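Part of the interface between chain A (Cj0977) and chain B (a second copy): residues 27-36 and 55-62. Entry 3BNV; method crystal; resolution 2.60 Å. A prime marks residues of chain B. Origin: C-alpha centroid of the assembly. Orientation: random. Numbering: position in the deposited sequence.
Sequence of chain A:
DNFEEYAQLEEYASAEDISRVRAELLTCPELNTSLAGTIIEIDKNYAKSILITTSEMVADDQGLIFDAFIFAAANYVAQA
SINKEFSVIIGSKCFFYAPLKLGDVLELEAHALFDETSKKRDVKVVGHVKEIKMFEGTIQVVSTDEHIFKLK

Chain A (27-36) TCPELNTSLA
Chain B (55-62) SEMVADDQ

A single carbonyl oxygen, that of Ala59′, organises this contact: it sits at the mouth of a tight turn in chain A and accepts a backbone hydrogen bond from Glu30 N (2.9 Å, 152° at the hydrogen). The turn is type I, running from Cys28 to Leu31 and closed by Leu31 N to Cys28 O at 3.2 Å. Pro29 (phi/psi -61/-21) and Glu30 (-111/4) form its corners, while Cys28 takes an unusual left-handed conformation (47/51). Cys28 CA adds a CA-H...O contact to Ala59′ O at 3.3 Å; Pro29 N, also 3.3 Å from Ala59′ O, has no hydrogen to offer.

The chains run antiparallel here, with Glu30 CA and Leu31 CA each 4.5 Å from the CA atoms of Asp60′ and Ala59′, respectively. Ala59′ has the largest covered area, 67 of the 385 Å² summed over both sides, and its closest contacts are made by its carbonyl oxygen. Its CB lies 4.2 Å from SG of Cys28 (chi1 m), a buried apolar contact.

Glu30 points toward chain B with chi1 t and chi2 p. Its CB packs 3.4 Å from Asp60′ CA, and its CG lies 4.0 Å from Val58′ CG2 (chi1 m), so the aliphatic part of the side chain covers the backbone and valine. Asp60′ (chi1 p) directs CA-to-CB away, although its CB meets Pro29 CG at 4.1 Å; its OD2 accepts Gln62′ N at 2.9 Å, bracing the loop.

Farther along, Asn32 (chi1 t) faces Glu56′, whose t, p side chain reaches across and brings OE2 within 4.0 Å of Leu35 CD1. Asn32 O accepts Leu35 N at 3.0 Å; Leu35 (chi1 m, chi2 t) points toward chain B.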

# COMPACT_ATOMS: atom_id res chain seq x y z
N THR A 27 8.38 5.06 15.03
CA THR A 27 8.38 4.54 13.67
C THR A 27 7.76 5.51 12.67
O THR A 27 6.82 6.21 12.99
CB THR A 27 7.61 3.20 13.58
OG1 THR A 27 7.82 2.58 12.31
CG2 THR A 27 6.14 3.43 13.76
N CYS A 28 8.28 5.56 11.46
CA CYS A 28 7.69 6.39 10.41
C CYS A 28 7.37 7.82 10.85
O CYS A 28 6.26 8.31 10.63
CB CYS A 28 6.44 5.70 9.84
SG CYS A 28 6.77 3.98 9.28
N PRO A 29 8.35 8.50 11.44
CA PRO A 29 8.05 9.81 12.03
C PRO A 29 7.55 10.80 11.00
O PRO A 29 6.91 11.80 11.35
CB PRO A 29 9.41 10.27 12.57
CG PRO A 29 10.43 9.42 11.84
CD PRO A 29 9.77 8.13 11.55
N GLU A 30 7.85 10.54 9.73
CA GLU A 30 7.68 11.55 8.71
C GLU A 30 6.55 11.20 7.76
O GLU A 30 6.30 11.91 6.80
CB GLU A 30 8.99 11.69 7.94
CG GLU A 30 9.13 12.99 7.24
CD GLU A 30 9.52 14.11 8.17
OE1 GLU A 30 9.27 13.99 9.39
OE2 GLU A 30 10.09 15.10 7.68
N LEU A 31 5.88 10.10 8.05
CA LEU A 31 4.86 9.57 7.15
C LEU A 31 3.69 10.53 7.01
O LEU A 31 3.26 11.14 7.98
CB LEU A 31 4.35 8.25 7.69
CG LEU A 31 4.02 7.11 6.72
CD1 LEU A 31 3.01 6.18 7.39
CD2 LEU A 31 3.52 7.60 5.38
N ASN A 32 3.16 10.65 5.81
CA ASN A 32 1.96 11.44 5.63
C ASN A 32 0.68 10.80 6.20
O ASN A 32 0.07 9.92 5.58
CB ASN A 32 1.77 11.79 4.18
CG ASN A 32 0.65 12.73 4.00
OD1 ASN A 32 0.52 13.38 2.98
ND2 ASN A 32 -0.16 12.85 5.03
N THR A 33 0.26 11.26 7.37
CA THR A 33 -0.81 10.60 8.10
C THR A 33 -2.16 10.77 7.41
O THR A 33 -3.16 10.14 7.82
CB THR A 33 -0.92 11.08 9.58
OG1 THR A 33 -1.24 12.47 9.62
CG2 THR A 33 0.37 10.89 10.33
N SER A 34 -2.21 11.63 6.38
CA SER A 34 -3.45 11.87 5.63
C SER A 34 -3.68 10.76 4.62
O SER A 34 -4.79 10.64 4.07
CB SER A 34 -3.34 13.18 4.84
OG SER A 34 -3.32 14.30 5.69
N LEU A 35 -2.64 9.97 4.35
CA LEU A 35 -2.70 8.92 3.34
C LEU A 35 -2.64 7.54 3.99
O LEU A 35 -3.13 6.55 3.42
CB LEU A 35 -1.52 9.02 2.37
CG LEU A 35 -1.23 10.27 1.53
CD1 LEU A 35 0.08 10.09 0.84
CD2 LEU A 35 -2.31 10.51 0.48
N ALA A 36 -2.02 7.45 5.17
CA ALA A 36 -1.85 6.16 5.82
C ALA A 36 -2.66 6.03 7.10
O ALA A 36 -2.69 4.99 7.72
CB ALA A 36 -0.39 5.88 6.08
N SER B 55 9.18 13.02 -2.35
CA SER B 55 9.23 13.38 -0.94
C SER B 55 7.90 13.12 -0.24
O SER B 55 7.82 13.15 0.99
CB SER B 55 9.60 14.85 -0.82
OG SER B 55 9.08 15.57 -1.92
N GLU B 56 6.87 12.87 -1.02
CA GLU B 56 5.54 12.69 -0.50
C GLU B 56 5.35 11.25 0.03
O GLU B 56 4.35 10.93 0.69
CB GLU B 56 4.59 13.03 -1.64
CG GLU B 56 3.14 13.04 -1.30
CD GLU B 56 2.86 13.83 -0.04
OE1 GLU B 56 2.85 15.09 -0.10
OE2 GLU B 56 2.64 13.15 1.01
N MSE B 57 6.31 10.37 -0.26
CA MSE B 57 6.21 8.99 0.17
C MSE B 57 7.23 8.56 1.23
O MSE B 57 7.29 7.39 1.62
CB MSE B 57 6.24 8.04 -1.02
CG MSE B 57 6.77 8.64 -2.28
SE MSE B 57 6.28 7.58 -3.86
CE MSE B 57 7.63 6.20 -3.74
N VAL B 58 8.03 9.50 1.72
CA VAL B 58 9.03 9.15 2.70
C VAL B 58 8.41 8.79 4.06
O VAL B 58 7.38 9.31 4.46
CB VAL B 58 10.18 10.21 2.85
CG1 VAL B 58 10.69 10.64 1.49
CG2 VAL B 58 9.76 11.41 3.66
N ALA B 59 9.08 7.86 4.74
CA ALA B 59 8.71 7.45 6.08
C ALA B 59 9.51 8.24 7.10
O ALA B 59 9.07 8.38 8.24
CB ALA B 59 8.97 5.96 6.25
N ASP B 60 10.67 8.74 6.70
CA ASP B 60 11.55 9.45 7.62
C ASP B 60 12.33 10.56 6.94
O ASP B 60 12.15 10.79 5.75
CB ASP B 60 12.50 8.51 8.38
CG ASP B 60 13.43 7.71 7.46
OD1 ASP B 60 13.82 6.59 7.86
OD2 ASP B 60 13.77 8.20 6.35
N ASP B 61 13.18 11.25 7.69
CA ASP B 61 13.96 12.34 7.11
C ASP B 61 15.28 11.85 6.53
O ASP B 61 16.14 12.66 6.21
CB ASP B 61 14.19 13.46 8.13
CG ASP B 61 15.40 13.21 9.02
OD1 ASP B 61 15.57 12.06 9.49
OD2 ASP B 61 16.18 14.17 9.24
N GLN B 62 15.44 10.53 6.37
CA GLN B 62 16.64 9.97 5.75
C GLN B 62 16.38 9.51 4.32
O GLN B 62 17.29 8.96 3.69
CB GLN B 62 17.20 8.78 6.55
CG GLN B 62 17.42 9.04 8.02
CD GLN B 62 18.59 9.93 8.26
OE1 GLN B 62 19.67 9.46 8.62
NE2 GLN B 62 18.40 11.23 8.06